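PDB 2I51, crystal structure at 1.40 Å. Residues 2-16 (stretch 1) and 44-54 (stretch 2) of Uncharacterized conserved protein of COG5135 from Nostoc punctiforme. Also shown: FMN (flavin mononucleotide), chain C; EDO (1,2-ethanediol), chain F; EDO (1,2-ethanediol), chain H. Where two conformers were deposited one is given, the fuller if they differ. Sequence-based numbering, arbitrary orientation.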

# COMPACT_ATOMS: atom_id res chain seq x y z
N MSE A 2 -11.68 22.18 10.11
CA MSE A 2 -11.66 22.97 11.38
C MSE A 2 -12.41 22.22 12.48
O MSE A 2 -11.94 22.15 13.62
CB MSE A 2 -12.26 24.37 11.19
N SER A 3 -13.58 21.67 12.16
CA SER A 3 -14.20 20.73 13.10
C SER A 3 -13.53 19.36 12.86
O SER A 3 -13.06 19.07 11.75
CB SER A 3 -15.70 20.66 12.93
OG SER A 3 -16.09 19.90 11.82
N LEU A 4 -13.43 18.58 13.92
CA LEU A 4 -12.83 17.24 13.81
C LEU A 4 -13.68 16.35 12.93
O LEU A 4 -14.89 16.24 13.08
CB LEU A 4 -12.63 16.60 15.21
CG LEU A 4 -11.42 17.08 16.03
CD1 LEU A 4 -11.54 16.74 17.53
CD2 LEU A 4 -10.12 16.51 15.48
N ALA A 5 -13.04 15.69 11.99
CA ALA A 5 -13.74 14.77 11.12
C ALA A 5 -14.24 13.59 11.95
O ALA A 5 -13.62 13.20 12.95
CB ALA A 5 -12.80 14.29 10.01
N PRO A 6 -15.35 12.98 11.54
CA PRO A 6 -16.02 11.97 12.35
C PRO A 6 -15.29 10.65 12.50
O PRO A 6 -15.67 9.84 13.32
CB PRO A 6 -17.35 11.76 11.60
CG PRO A 6 -17.07 12.14 10.23
CD PRO A 6 -16.17 13.33 10.36
N TRP A 7 -14.24 10.45 11.71
CA TRP A 7 -13.40 9.27 11.77
C TRP A 7 -12.15 9.50 12.62
O TRP A 7 -11.36 8.57 12.81
CB TRP A 7 -12.97 8.77 10.37
CG TRP A 7 -12.58 9.89 9.42
CD1 TRP A 7 -13.36 10.45 8.49
CD2 TRP A 7 -11.32 10.59 9.37
NE1 TRP A 7 -12.70 11.45 7.86
CE2 TRP A 7 -11.44 11.58 8.37
CE3 TRP A 7 -10.10 10.48 10.05
CZ2 TRP A 7 -10.39 12.45 8.03
CZ3 TRP A 7 -9.07 11.34 9.74
CH2 TRP A 7 -9.23 12.33 8.74
N ARG A 8 -12.00 10.71 13.17
CA ARG A 8 -10.81 10.99 13.96
C ARG A 8 -10.75 10.18 15.25
O ARG A 8 -9.67 9.73 15.64
CB ARG A 8 -10.67 12.48 14.26
CG ARG A 8 -10.25 13.30 13.07
CD ARG A 8 -8.82 13.18 12.75
NE ARG A 8 -7.86 13.66 13.76
CZ ARG A 8 -7.41 14.91 13.82
NH1 ARG A 8 -7.86 15.85 13.00
NH2 ARG A 8 -6.47 15.25 14.70
N GLY A 9 -11.88 9.97 15.89
CA GLY A 9 -11.90 9.13 17.07
C GLY A 9 -11.50 7.70 16.79
O GLY A 9 -10.75 7.09 17.58
N ALA A 10 -11.94 7.18 15.65
CA ALA A 10 -11.60 5.81 15.24
C ALA A 10 -10.09 5.70 15.06
O ALA A 10 -9.44 4.70 15.49
CB ALA A 10 -12.36 5.40 13.95
N ILE A 11 -9.50 6.67 14.38
CA ILE A 11 -8.06 6.68 14.19
C ILE A 11 -7.32 6.75 15.53
O ILE A 11 -6.34 6.07 15.76
CB ILE A 11 -7.59 7.88 13.28
CG1 ILE A 11 -7.92 7.50 11.82
CG2 ILE A 11 -6.06 8.19 13.44
CD1 ILE A 11 -6.99 6.47 11.22
N ALA A 12 -7.81 7.63 16.43
CA ALA A 12 -7.16 7.75 17.73
C ALA A 12 -7.20 6.44 18.48
O ALA A 12 -6.24 6.06 19.14
CB ALA A 12 -7.84 8.86 18.54
N HIS A 13 -8.33 5.76 18.41
CA HIS A 13 -8.49 4.46 19.13
C HIS A 13 -7.61 3.40 18.49
O HIS A 13 -7.09 2.53 19.21
CB HIS A 13 -9.97 4.07 19.13
CG HIS A 13 -10.30 2.92 20.02
ND1 HIS A 13 -11.26 1.96 19.75
CD2 HIS A 13 -9.91 2.71 21.30
CE1 HIS A 13 -11.38 1.16 20.81
NE2 HIS A 13 -10.56 1.59 21.75
N ALA A 14 -7.44 3.41 17.18
CA ALA A 14 -6.55 2.45 16.53
C ALA A 14 -5.10 2.73 16.91
O ALA A 14 -4.35 1.82 17.31
CB ALA A 14 -6.74 2.51 15.00
N LEU A 15 -4.70 4.00 16.86
CA LEU A 15 -3.32 4.34 17.21
C LEU A 15 -3.03 3.94 18.65
O LEU A 15 -1.99 3.33 18.95
CB LEU A 15 -3.08 5.85 17.04
CG LEU A 15 -2.95 6.31 15.60
CD1 LEU A 15 -3.16 7.81 15.51
CD2 LEU A 15 -1.59 5.88 15.01
N HIS A 16 -3.92 4.24 19.58
CA HIS A 16 -3.70 3.91 20.95
C HIS A 16 -3.56 2.41 21.19
O HIS A 16 -2.68 1.95 21.92
CB HIS A 16 -4.78 4.55 21.83
CG HIS A 16 -4.59 4.30 23.27
ND1 HIS A 16 -3.49 4.79 23.96
CD2 HIS A 16 -5.34 3.62 24.16
CE1 HIS A 16 -3.59 4.39 25.23
NE2 HIS A 16 -4.69 3.67 25.37
N VAL A 44 6.05 6.83 6.88
CA VAL A 44 5.72 7.01 8.30
C VAL A 44 4.70 8.10 8.51
O VAL A 44 4.91 9.23 8.04
CB VAL A 44 7.00 7.40 9.08
CG1 VAL A 44 6.68 7.61 10.60
CG2 VAL A 44 8.10 6.33 8.90
N PHE A 45 3.59 7.80 9.19
CA PHE A 45 2.64 8.81 9.60
C PHE A 45 3.28 9.67 10.70
O PHE A 45 3.75 9.17 11.70
CB PHE A 45 1.43 8.09 10.18
CG PHE A 45 0.45 8.98 10.88
CD1 PHE A 45 -0.31 9.90 10.16
CD2 PHE A 45 0.27 8.88 12.24
CE1 PHE A 45 -1.23 10.69 10.83
CE2 PHE A 45 -0.65 9.66 12.90
CZ PHE A 45 -1.40 10.54 12.20
N ARG A 46 3.21 10.98 10.48
CA ARG A 46 3.82 11.95 11.39
C ARG A 46 2.80 12.86 12.06
O ARG A 46 3.08 14.05 12.29
CB ARG A 46 4.87 12.75 10.63
CG ARG A 46 5.85 11.84 9.88
CD ARG A 46 7.22 12.35 9.81
NE ARG A 46 8.21 11.34 9.42
CZ ARG A 46 9.20 10.91 10.22
NH1 ARG A 46 9.30 11.32 11.46
NH2 ARG A 46 10.07 10.01 9.79
N GLY A 47 1.61 12.34 12.35
CA GLY A 47 0.59 13.09 13.03
C GLY A 47 -0.30 13.91 12.12
O GLY A 47 -0.06 14.03 10.93
N PHE A 48 -1.36 14.46 12.67
CA PHE A 48 -2.18 15.45 12.00
C PHE A 48 -1.60 16.86 12.15
O PHE A 48 -1.04 17.20 13.19
CB PHE A 48 -3.58 15.41 12.58
CG PHE A 48 -4.32 14.11 12.23
CD1 PHE A 48 -5.02 13.99 11.04
CD2 PHE A 48 -4.25 13.02 13.08
CE1 PHE A 48 -5.67 12.79 10.70
CE2 PHE A 48 -4.87 11.82 12.74
CZ PHE A 48 -5.54 11.71 11.55
N LEU A 49 -1.84 17.66 11.13
CA LEU A 49 -1.46 19.06 11.16
C LEU A 49 -2.42 19.73 12.10
O LEU A 49 -3.62 19.55 12.01
CB LEU A 49 -1.55 19.65 9.77
CG LEU A 49 -1.25 21.12 9.65
CD1 LEU A 49 0.21 21.40 10.08
CD2 LEU A 49 -1.54 21.52 8.21
N GLU A 50 -1.89 20.56 12.99
CA GLU A 50 -2.69 21.15 14.05
C GLU A 50 -3.86 21.95 13.47
O GLU A 50 -3.74 22.64 12.44
CB GLU A 50 -1.83 22.02 14.95
CG GLU A 50 -1.12 23.11 14.21
N ASP A 51 -5.01 21.82 14.14
CA ASP A 51 -6.22 22.47 13.74
C ASP A 51 -6.76 22.10 12.37
O ASP A 51 -7.57 22.82 11.79
CB ASP A 51 -6.08 23.99 13.85
CG ASP A 51 -6.90 24.52 15.01
OD1 ASP A 51 -6.72 24.01 16.15
OD2 ASP A 51 -7.76 25.39 14.74
N THR A 52 -6.35 20.92 11.88
CA THR A 52 -6.88 20.41 10.63
C THR A 52 -7.07 18.90 10.76
O THR A 52 -6.66 18.29 11.77
CB THR A 52 -5.92 20.61 9.46
OG1 THR A 52 -4.90 19.64 9.50
CG2 THR A 52 -5.28 22.06 9.44
N ASN A 53 -7.67 18.32 9.73
CA ASN A 53 -7.79 16.87 9.55
C ASN A 53 -6.79 16.31 8.52
O ASN A 53 -6.90 15.16 8.05
CB ASN A 53 -9.22 16.50 9.15
CG ASN A 53 -10.21 16.82 10.23
OD1 ASN A 53 -10.15 16.27 11.32
ND2 ASN A 53 -11.11 17.78 9.95
N GLN A 54 -5.76 17.09 8.21
CA GLN A 54 -4.70 16.65 7.29
C GLN A 54 -3.66 15.81 7.98
O GLN A 54 -3.19 16.12 9.06
CB GLN A 54 -4.05 17.82 6.62
CG GLN A 54 -5.07 18.63 5.85
CD GLN A 54 -4.50 19.31 4.61
OE1 GLN A 54 -3.95 18.65 3.76
NE2 GLN A 54 -4.75 20.59 4.46
N1 FMN C . 9.90 7.39 2.15
C2 FMN C . 9.54 8.68 2.31
O2 FMN C . 9.62 9.50 1.39
N3 FMN C . 9.01 9.09 3.52
C4 FMN C . 8.87 8.26 4.58
O4 FMN C . 8.25 8.62 5.65
C4A FMN C . 9.23 6.93 4.43
N5 FMN C . 9.13 6.04 5.49
C5A FMN C . 9.33 4.66 5.21
C6 FMN C . 9.12 3.74 6.22
C7 FMN C . 9.32 2.37 6.03
C7M FMN C . 8.84 1.38 7.06
C8 FMN C . 9.80 1.96 4.79
C8M FMN C . 9.80 0.47 4.43
C9 FMN C . 10.04 2.89 3.77
C9A FMN C . 9.84 4.25 4.00
N10 FMN C . 10.09 5.19 3.02
C10 FMN C . 9.74 6.49 3.19
C1' FMN C . 10.79 4.81 1.72
C2' FMN C . 9.71 4.64 0.64
O2' FMN C . 8.91 3.46 0.91
C3' FMN C . 10.27 4.61 -0.79
O3' FMN C . 11.27 3.62 -0.84
C4' FMN C . 10.89 5.99 -1.08
O4' FMN C . 10.12 7.10 -0.59
C5' FMN C . 10.97 6.14 -2.60
O5' FMN C . 9.66 6.04 -3.14
P FMN C . 9.33 6.70 -4.54
O1P FMN C . 9.34 8.18 -4.45
O2P FMN C . 10.43 6.19 -5.51
O3P FMN C . 8.03 6.12 -5.00
C1 EDO F . -9.40 20.92 14.95
O1 EDO F . -10.77 20.53 15.08
C2 EDO F . -8.75 19.75 14.26
O2 EDO F . -9.59 19.45 13.14
C1 EDO H . -12.98 20.48 6.20
O1 EDO H . -12.25 21.07 5.11
C2 EDO H . -12.21 20.64 7.50
O2 EDO H . -11.14 19.69 7.57
O HOH W 1 -5.36 17.94 14.36

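What ties the extended start of stretch 1 to stretch 2? The answer is the side-chain amide of Asn53, which reads the backbone on both of its polar atoms. Its ND2 donates to Ser3 O at 3.0 Å, and its OD1 accepts from Ala5 N, also at 3.0 Å. Both bonds are nearly straight, with N-H...acceptor angles of 166° and 169°, so one planar amide satisfies a carbonyl and an NH two residues apart. The CA-to-CB bond of Asn53 points sideways, but chi1 in the m well carries the amide to stretch 1. The second hydrogen of ND2 is not idle: ND2 also donates to O2 of the chain H ethanediol at 3.1 Å, a molecule probably left from the crystallisation liquor.

How does Arg8 join this network? It stands at the first turn of the helix; its CA-to-CB bond points toward stretch 2, and chi1, chi2 and chi3 are all m. From the edge of the guanidinium, NH1 donates to Asn53 OD1 at 2.9 Å and to Thr52 O at 3.0 Å. These bonds are more bent, at 145° and 139°. Asn53 OD1 thus accepts from both Ala5 N and Arg8 NH1. Water 1 adds an indirect link, accepting from Arg8 NH2 at 2.9 Å and donating to Thr52 O at 2.9 Å.

What does the face of the guanidinium do while its edge is bonding? It lies flat on the ring of Phe48, with centres 3.7 Å apart and planes inclined by only 14°. Arg8 CZ sits 3.7 Å from the centroid of the Phe48 ring and 17° off its normal, the geometry of a cation-pi interaction. Arg8 CD is 4.0 Å from the same centroid, a CH-pi contact over the face. Stacking leaves the guanidinium's in-plane N-H groups free, so the same group can stack on the ring and donate to carbonyl oxygens at once.

Where does the polar contact give way to packing? Around Phe48, Ile11 CG2 lies 3.9 Å from Phe48 CE2, at the ring edge, while Trp7 CZ3 lies 3.8 Å from Phe48 CE1. Trp7 also brings its CH2 to 3.7 Å from Asn53 O, a carbonyl that this contact buries without a polar partner in the model. One turn beyond Ile11, Leu15 CD1 meets Phe45 CE2 at 4.1 Å. Arg8, Ile11 and Leu15 all point their CA-to-CB bonds toward stretch 2, as their spacing of three and four residues along a helix allows.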